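NADH:ubiquinone oxidoreductase, Na translocating, F subunit (Porphyromonas gingivalis, PDB 2R6H) forms the FAD- and NAD-binding region of a sodium-translocating oxidoreductase subunit, binding FAD in a ferredoxin-reductase-like fold. Local coordinates at residues A[23-37]-A[97-109]. Sequence-based numbering, arbitrary orientation.
With FAD (flavin-adenine dinucleotide), chain H.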
loop_
_atom_site.group_PDB
_atom_site.type_symbol
_atom_site.label_atom_id
_atom_site.label_comp_id
_atom_site.label_asym_id
_atom_site.label_seq_id
_atom_site.Cartn_x
_atom_site.Cartn_y
_atom_site.Cartn_z
ATOM N N PHE A 23 -10.292 -1.268 -4.080
ATOM C CA PHE A 23 -9.396 -1.398 -5.203
ATOM C C PHE A 23 -8.020 -1.982 -4.841
ATOM O O PHE A 23 -7.067 -1.924 -5.636
ATOM C CB PHE A 23 -9.262 -0.050 -5.877
ATOM C CG PHE A 23 -10.540 0.465 -6.418
ATOM C CD1 PHE A 23 -11.276 -0.291 -7.314
ATOM C CD2 PHE A 23 -11.013 1.706 -6.045
ATOM C CE1 PHE A 23 -12.473 0.190 -7.826
ATOM C CE2 PHE A 23 -12.205 2.186 -6.549
ATOM C CZ PHE A 23 -12.934 1.434 -7.437
ATOM N N ILE A 24 -7.909 -2.557 -3.648
ATOM C CA ILE A 24 -6.674 -3.235 -3.273
ATOM C C ILE A 24 -6.926 -4.676 -2.849
ATOM O O ILE A 24 -7.609 -4.939 -1.855
ATOM C CB ILE A 24 -5.939 -2.477 -2.180
ATOM C CG1 ILE A 24 -5.930 -0.995 -2.538
ATOM C CG2 ILE A 24 -4.527 -3.006 -2.058
ATOM C CD1 ILE A 24 -5.374 -0.116 -1.475
ATOM N N LYS A 25 -6.400 -5.606 -3.638
ATOM C CA LYS A 25 -6.399 -7.009 -3.262
ATOM C C LYS A 25 -5.164 -7.314 -2.428
ATOM O O LYS A 25 -4.079 -6.767 -2.668
ATOM C CB LYS A 25 -6.434 -7.911 -4.492
ATOM C CG LYS A 25 -7.822 -8.282 -4.895
ATOM C CD LYS A 25 -7.870 -8.806 -6.311
ATOM C CE LYS A 25 -9.286 -9.208 -6.671
ATOM N NZ LYS A 25 -9.851 -10.139 -5.654
ATOM N N GLU A 26 -5.343 -8.172 -1.432
ATOM C CA GLU A 26 -4.212 -8.685 -0.691
ATOM C C GLU A 26 -3.766 -9.953 -1.389
ATOM O O GLU A 26 -4.401 -10.997 -1.276
ATOM C CB GLU A 26 -4.576 -8.958 0.754
ATOM C CG GLU A 26 -3.371 -9.218 1.595
ATOM C CD GLU A 26 -3.721 -9.872 2.900
ATOM O OE1 GLU A 26 -4.802 -10.497 2.980
ATOM O OE2 GLU A 26 -2.917 -9.760 3.847
ATOM N N PHE A 27 -2.676 -9.836 -2.136
ATOM C CA PHE A 27 -2.195 -10.897 -3.009
ATOM C C PHE A 27 -1.074 -11.672 -2.322
ATOM O O PHE A 27 0.011 -11.150 -2.120
ATOM C CB PHE A 27 -1.720 -10.268 -4.314
ATOM C CG PHE A 27 -1.201 -11.244 -5.310
ATOM C CD1 PHE A 27 -1.961 -12.347 -5.678
ATOM C CD2 PHE A 27 0.031 -11.047 -5.906
ATOM C CE1 PHE A 27 -1.492 -13.242 -6.600
ATOM C CE2 PHE A 27 0.504 -11.937 -6.831
ATOM C CZ PHE A 27 -0.260 -13.043 -7.181
ATOM N N VAL A 28 -1.355 -12.915 -1.959
ATOM C CA VAL A 28 -0.471 -13.689 -1.101
ATOM C C VAL A 28 0.081 -14.931 -1.820
ATOM O O VAL A 28 -0.674 -15.843 -2.189
ATOM C CB VAL A 28 -1.215 -14.119 0.182
ATOM C CG1 VAL A 28 -0.313 -14.937 1.079
ATOM C CG2 VAL A 28 -1.755 -12.896 0.921
ATOM N N VAL A 29 1.395 -14.970 -2.013
ATOM C CA VAL A 29 2.021 -16.061 -2.757
ATOM C C VAL A 29 3.006 -16.845 -1.889
ATOM O O VAL A 29 3.572 -16.293 -0.943
ATOM C CB VAL A 29 2.737 -15.537 -4.033
ATOM C CG1 VAL A 29 1.722 -14.927 -5.017
ATOM C CG2 VAL A 29 3.823 -14.527 -3.662
ATOM N N LYS A 30 3.209 -18.123 -2.208
ATOM C CA LYS A 30 4.121 -18.967 -1.431
ATOM C C LYS A 30 5.286 -19.481 -2.274
ATOM O O LYS A 30 5.093 -19.898 -3.419
ATOM C CB LYS A 30 3.360 -20.150 -0.808
ATOM C CG LYS A 30 4.175 -21.004 0.160
ATOM C CD LYS A 30 3.436 -22.290 0.540
ATOM C CE LYS A 30 3.244 -23.186 -0.687
ATOM N NZ LYS A 30 2.820 -24.582 -0.356
ATOM N N LEU A 31 6.494 -19.461 -1.715
ATOM C CA LEU A 31 7.662 -19.963 -2.442
ATOM C C LEU A 31 7.707 -21.477 -2.386
ATOM O O LEU A 31 7.041 -22.076 -1.536
ATOM C CB LEU A 31 8.961 -19.336 -1.924
ATOM C CG LEU A 31 9.329 -18.012 -2.616
ATOM C CD1 LEU A 31 8.229 -16.989 -2.426
ATOM C CD2 LEU A 31 10.648 -17.451 -2.134
ATOM N N PRO A 32 8.457 -22.106 -3.312
ATOM C CA PRO A 32 8.631 -23.569 -3.314
ATOM C C PRO A 32 9.083 -24.039 -1.935
ATOM O O PRO A 32 9.749 -23.261 -1.248
ATOM C CB PRO A 32 9.764 -23.785 -4.322
ATOM C CG PRO A 32 9.675 -22.627 -5.251
ATOM C CD PRO A 32 9.168 -21.457 -4.430
ATOM N N GLU A 33 8.744 -25.261 -1.524
ATOM C CA GLU A 33 9.133 -25.727 -0.187
ATOM C C GLU A 33 10.607 -25.499 0.131
ATOM O O GLU A 33 11.476 -25.658 -0.727
ATOM C CB GLU A 33 8.760 -27.195 0.047
ATOM C CG GLU A 33 7.626 -27.376 1.064
ATOM C CD GLU A 33 7.341 -28.836 1.389
ATOM O OE1 GLU A 33 7.722 -29.289 2.492
ATOM O OE2 GLU A 33 6.737 -29.528 0.539
ATOM N N GLY A 34 10.870 -25.106 1.374
ATOM C CA GLY A 34 12.224 -24.841 1.830
ATOM C C GLY A 34 12.943 -23.745 1.062
ATOM O O GLY A 34 14.161 -23.612 1.158
ATOM N N GLU A 35 12.197 -22.968 0.285
ATOM C CA GLU A 35 12.758 -21.792 -0.357
ATOM C C GLU A 35 12.410 -20.590 0.498
ATOM O O GLU A 35 11.436 -20.618 1.247
ATOM C CB GLU A 35 12.203 -21.613 -1.770
ATOM C CG GLU A 35 12.626 -22.688 -2.772
ATOM C CD GLU A 35 14.042 -22.494 -3.304
ATOM O OE1 GLU A 35 14.299 -22.889 -4.464
ATOM O OE2 GLU A 35 14.893 -21.948 -2.570
ATOM N N THR A 36 13.214 -19.539 0.387
ATOM C CA THR A 36 13.031 -18.338 1.206
ATOM C C THR A 36 13.646 -17.090 0.555
ATOM O O THR A 36 14.714 -17.156 -0.070
ATOM C CB THR A 36 13.582 -18.549 2.653
ATOM O OG1 THR A 36 12.506 -18.915 3.526
ATOM C CG2 THR A 36 14.242 -17.284 3.193
HETATM N N MSE A 37 12.952 -15.960 0.684
HETATM C CA MSE A 37 13.487 -14.681 0.228
HETATM C C MSE A 37 13.957 -13.816 1.403
HETATM O O MSE A 37 13.156 -13.386 2.242
HETATM C CB MSE A 37 12.461 -13.925 -0.613
HETATM C CG MSE A 37 13.032 -12.727 -1.349
HETATM SE SE MSE A 37 11.646 -11.474 -1.925
HETATM C CE MSE A 37 10.776 -12.568 -3.287
ATOM N N GLU A 97 8.965 -13.691 7.898
ATOM C CA GLU A 97 8.315 -14.727 7.104
ATOM C C GLU A 97 8.928 -14.783 5.712
ATOM O O GLU A 97 8.772 -13.865 4.914
ATOM C CB GLU A 97 6.806 -14.532 7.021
ATOM C CG GLU A 97 6.157 -15.510 6.049
ATOM C CD GLU A 97 6.493 -16.977 6.352
ATOM O OE1 GLU A 97 7.085 -17.670 5.478
ATOM O OE2 GLU A 97 6.156 -17.439 7.467
ATOM N N GLY A 98 9.616 -15.884 5.434
ATOM C CA GLY A 98 10.443 -16.004 4.253
ATOM C C GLY A 98 9.768 -16.484 2.986
ATOM O O GLY A 98 10.092 -15.988 1.912
ATOM N N ASN A 99 8.857 -17.448 3.069
ATOM C CA ASN A 99 8.294 -17.962 1.820
ATOM C C ASN A 99 6.794 -17.805 1.609
ATOM O O ASN A 99 6.238 -18.321 0.643
ATOM C CB ASN A 99 8.828 -19.369 1.444
ATOM C CG ASN A 99 8.178 -20.506 2.222
ATOM O OD1 ASN A 99 6.954 -20.638 2.274
ATOM N ND2 ASN A 99 9.016 -21.373 2.786
ATOM N N ILE A 100 6.148 -17.074 2.506
ATOM C CA ILE A 100 4.809 -16.563 2.235
ATOM C C ILE A 100 4.937 -15.061 2.071
ATOM O O ILE A 100 5.019 -14.326 3.049
ATOM C CB ILE A 100 3.799 -16.849 3.375
ATOM C CG1 ILE A 100 3.890 -18.302 3.867
ATOM C CG2 ILE A 100 2.380 -16.520 2.915
ATOM C CD1 ILE A 100 2.761 -19.175 3.400
ATOM N N ILE A 101 4.979 -14.616 0.825
ATOM C CA ILE A 101 5.113 -13.195 0.531
ATOM C C ILE A 101 3.743 -12.564 0.359
ATOM O O ILE A 101 2.928 -13.048 -0.413
ATOM C CB ILE A 101 5.945 -12.954 -0.740
ATOM C CG1 ILE A 101 7.338 -13.551 -0.564
ATOM C CG2 ILE A 101 6.031 -11.476 -1.045
ATOM C CD1 ILE A 101 7.896 -13.335 0.825
ATOM N N THR A 102 3.487 -11.486 1.086
ATOM C CA THR A 102 2.214 -10.790 0.963
ATOM C C THR A 102 2.371 -9.506 0.143
ATOM O O THR A 102 3.298 -8.741 0.365
ATOM C CB THR A 102 1.636 -10.461 2.348
ATOM O OG1 THR A 102 1.427 -11.672 3.079
ATOM C CG2 THR A 102 0.325 -9.766 2.208
ATOM N N LEU A 103 1.476 -9.269 -0.806
ATOM C CA LEU A 103 1.487 -7.996 -1.519
ATOM C C LEU A 103 0.144 -7.230 -1.428
ATOM O O LEU A 103 -0.895 -7.806 -1.089
ATOM C CB LEU A 103 1.924 -8.200 -2.977
ATOM C CG LEU A 103 3.235 -8.971 -3.186
ATOM C CD1 LEU A 103 3.552 -9.114 -4.657
ATOM C CD2 LEU A 103 4.383 -8.294 -2.500
ATOM N N ASN A 104 0.179 -5.927 -1.697
ATOM C CA ASN A 104 -1.033 -5.129 -1.798
ATOM C C ASN A 104 -1.114 -4.532 -3.178
ATOM O O ASN A 104 -0.308 -3.680 -3.518
ATOM C CB ASN A 104 -1.009 -3.979 -0.804
ATOM C CG ASN A 104 -1.095 -4.438 0.607
ATOM O OD1 ASN A 104 -1.270 -5.630 0.879
ATOM N ND2 ASN A 104 -0.970 -3.499 1.535
ATOM N N VAL A 105 -2.094 -4.945 -3.970
ATOM C CA VAL A 105 -2.170 -4.480 -5.342
ATOM C C VAL A 105 -3.374 -3.607 -5.625
ATOM O O VAL A 105 -4.506 -4.056 -5.490
ATOM C CB VAL A 105 -2.214 -5.650 -6.283
ATOM C CG1 VAL A 105 -2.157 -5.168 -7.699
ATOM C CG2 VAL A 105 -1.052 -6.547 -6.002
ATOM N N ARG A 106 -3.117 -2.357 -6.013
ATOM C CA ARG A 106 -4.150 -1.432 -6.469
ATOM C C ARG A 106 -4.437 -1.703 -7.945
ATOM O O ARG A 106 -3.542 -1.619 -8.790
ATOM C CB ARG A 106 -3.659 0.008 -6.287
ATOM C CG ARG A 106 -4.554 1.122 -6.854
ATOM C CD ARG A 106 -5.730 1.382 -5.930
ATOM N NE ARG A 106 -6.306 2.726 -6.022
ATOM C CZ ARG A 106 -7.303 3.066 -6.841
ATOM N NH1 ARG A 106 -7.827 2.161 -7.669
ATOM N NH2 ARG A 106 -7.771 4.317 -6.846
ATOM N N ILE A 107 -5.679 -2.046 -8.260
ATOM C CA ILE A 107 -6.073 -2.239 -9.656
ATOM C C ILE A 107 -6.064 -0.902 -10.412
ATOM O O ILE A 107 -6.802 0.033 -10.074
ATOM C CB ILE A 107 -7.457 -2.877 -9.757
ATOM C CG1 ILE A 107 -7.798 -3.146 -11.205
ATOM C CG2 ILE A 107 -8.502 -1.976 -9.152
ATOM C CD1 ILE A 107 -7.090 -4.310 -11.774
ATOM N N ALA A 108 -5.220 -0.801 -11.431
ATOM C CA ALA A 108 -5.035 0.470 -12.114
ATOM C C ALA A 108 -6.119 0.683 -13.155
ATOM O O ALA A 108 -5.883 0.466 -14.348
ATOM C CB ALA A 108 -3.686 0.525 -12.748
ATOM N N THR A 109 -7.303 1.101 -12.705
ATOM C CA THR A 109 -8.383 1.469 -13.609
ATOM C C THR A 109 -7.950 2.678 -14.410
ATOM O O THR A 109 -7.153 3.472 -13.942
ATOM C CB THR A 109 -9.632 1.879 -12.835
ATOM O OG1 THR A 109 -9.357 3.081 -12.112
ATOM C CG2 THR A 109 -10.030 0.812 -11.848
HETATM P PA FAD H . 0.080 0.218 -16.352
HETATM O O1A FAD H . 1.543 0.496 -16.028
HETATM O O2A FAD H . -0.144 -0.534 -17.668
HETATM O O5B FAD H . -0.776 1.600 -16.364
HETATM C C5B FAD H . -0.930 2.364 -15.178
HETATM C C4B FAD H . -2.111 3.318 -15.311
HETATM O O4B FAD H . -1.897 4.197 -16.399
HETATM C C3B FAD H . -3.415 2.581 -15.577
HETATM O O3B FAD H . -4.391 3.065 -14.686
HETATM C C2B FAD H . -3.806 2.942 -16.994
HETATM O O2B FAD H . -5.201 3.121 -17.086
HETATM C C1B FAD H . -3.059 4.254 -17.215
HETATM N N9A FAD H . -2.732 4.543 -18.640
HETATM C C8A FAD H . -2.135 3.716 -19.568
HETATM N N7A FAD H . -2.021 4.389 -20.743
HETATM C C5A FAD H . -2.534 5.641 -20.582
HETATM C C6A FAD H . -2.675 6.739 -21.443
HETATM N N6A FAD H . -2.340 6.643 -22.729
HETATM N N1A FAD H . -3.253 7.913 -20.976
HETATM C C2A FAD H . -3.691 8.003 -19.663
HETATM N N3A FAD H . -3.551 6.915 -18.813
HETATM C C4A FAD H . -2.984 5.752 -19.263
HETATM N N1 FAD H . 1.841 -0.809 -6.740
HETATM C C2 FAD H . 1.046 -1.484 -5.851
HETATM O O2 FAD H . -0.151 -1.563 -6.091
HETATM N N3 FAD H . 1.602 -2.054 -4.714
HETATM C C4 FAD H . 2.967 -1.959 -4.456
HETATM O O4 FAD H . 3.517 -2.452 -3.456
HETATM C C4X FAD H . 3.757 -1.276 -5.364
HETATM N N5 FAD H . 5.108 -1.178 -5.117
HETATM C C5X FAD H . 5.894 -0.486 -6.018
HETATM C C6 FAD H . 7.257 -0.379 -5.756
HETATM C C7 FAD H . 8.090 0.300 -6.636
HETATM C C7M FAD H . 9.559 0.386 -6.317
HETATM C C8 FAD H . 7.542 0.877 -7.784
HETATM C C8M FAD H . 8.413 1.619 -8.745
HETATM C C9 FAD H . 6.179 0.769 -8.037
HETATM C C9A FAD H . 5.345 0.089 -7.162
HETATM N N10 FAD H . 3.984 -0.019 -7.404
HETATM C C10 FAD H . 3.194 -0.697 -6.504
HETATM C "C1'" FAD H . 3.358 0.393 -8.703
HETATM C "C2'" FAD H . 3.294 -0.826 -9.608
HETATM O "O2'" FAD H . 4.603 -1.272 -9.862
HETATM C "C3'" FAD H . 2.609 -0.530 -10.937
HETATM O "O3'" FAD H . 3.033 0.706 -11.466
HETATM C "C4'" FAD H . 1.104 -0.561 -10.751
HETATM O "O4'" FAD H . 0.763 -1.898 -10.496
HETATM C "C5'" FAD H . 0.380 -0.119 -12.010
HETATM O "O5'" FAD H . 0.998 -0.738 -13.114
HETATM P P FAD H . 0.112 -1.571 -14.165
HETATM O O1P FAD H . 0.999 -2.435 -15.029
HETATM O O2P FAD H . -0.940 -2.366 -13.436
HETATM O O3P FAD H . -0.604 -0.455 -15.050
HETATM O O HOH W 1 6.311 -23.571 0.986
#
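The guanidinium of Arg106 has CD2 of the Phe23 ring over one face, the two planes only 14° apart, yet NH1 lies oblique to the ring, 3.6 Å from CD2. The Arg106 chain leaves with CG anti to the backbone N (chi1 174°) and bends at chi2, which brings the charged end back along Phe23. On the same side of the ring plane, Ile107 CG2 comes obliquely to CD1, at 3.7 Å; Trp69 meets the ring at an angle. Phe27 is approached differently: Leu103 CD1 stands at its ring edge, near the plane, 4.2 Å from CD2, while Val105 CG2 packs against Phe27 CB.

These side chains sit on two antiparallel strands, 24-30 and 100-106, neighbours in the FAD-binding beta barrel of the ferredoxin reductase-like family. Paired backbone bonds join Lys25 with Val105, Phe27 with Leu103 and Val29 with Ile101; the Val105 N to Lys25 O bond is nearly straight (172°). On the buried, interior face Phe27 and Val105 rest on Ile132 of helix 127-132, and Val29 and Ile101 on Met143 of strand 140-147. On the other face Val28 CG1 meets Ile100 CG2 at 3.6 Å, and the extended Glu26 chain lays OE2 by Thr102 CG2 before OE2 bonds Tyr202.

At its other edge strand 100-106 offers Asn104 O to FAD N3 (2.8 Å) and Arg106 N to FAD O2 (3.1 Å), and nearer its start Thr102 is backbone-bonded to Ala92. At the far end, Asn99 O takes the Leu31 N-H at 2.6 Å, and a water bridges Leu31 O and Asn99 OD1.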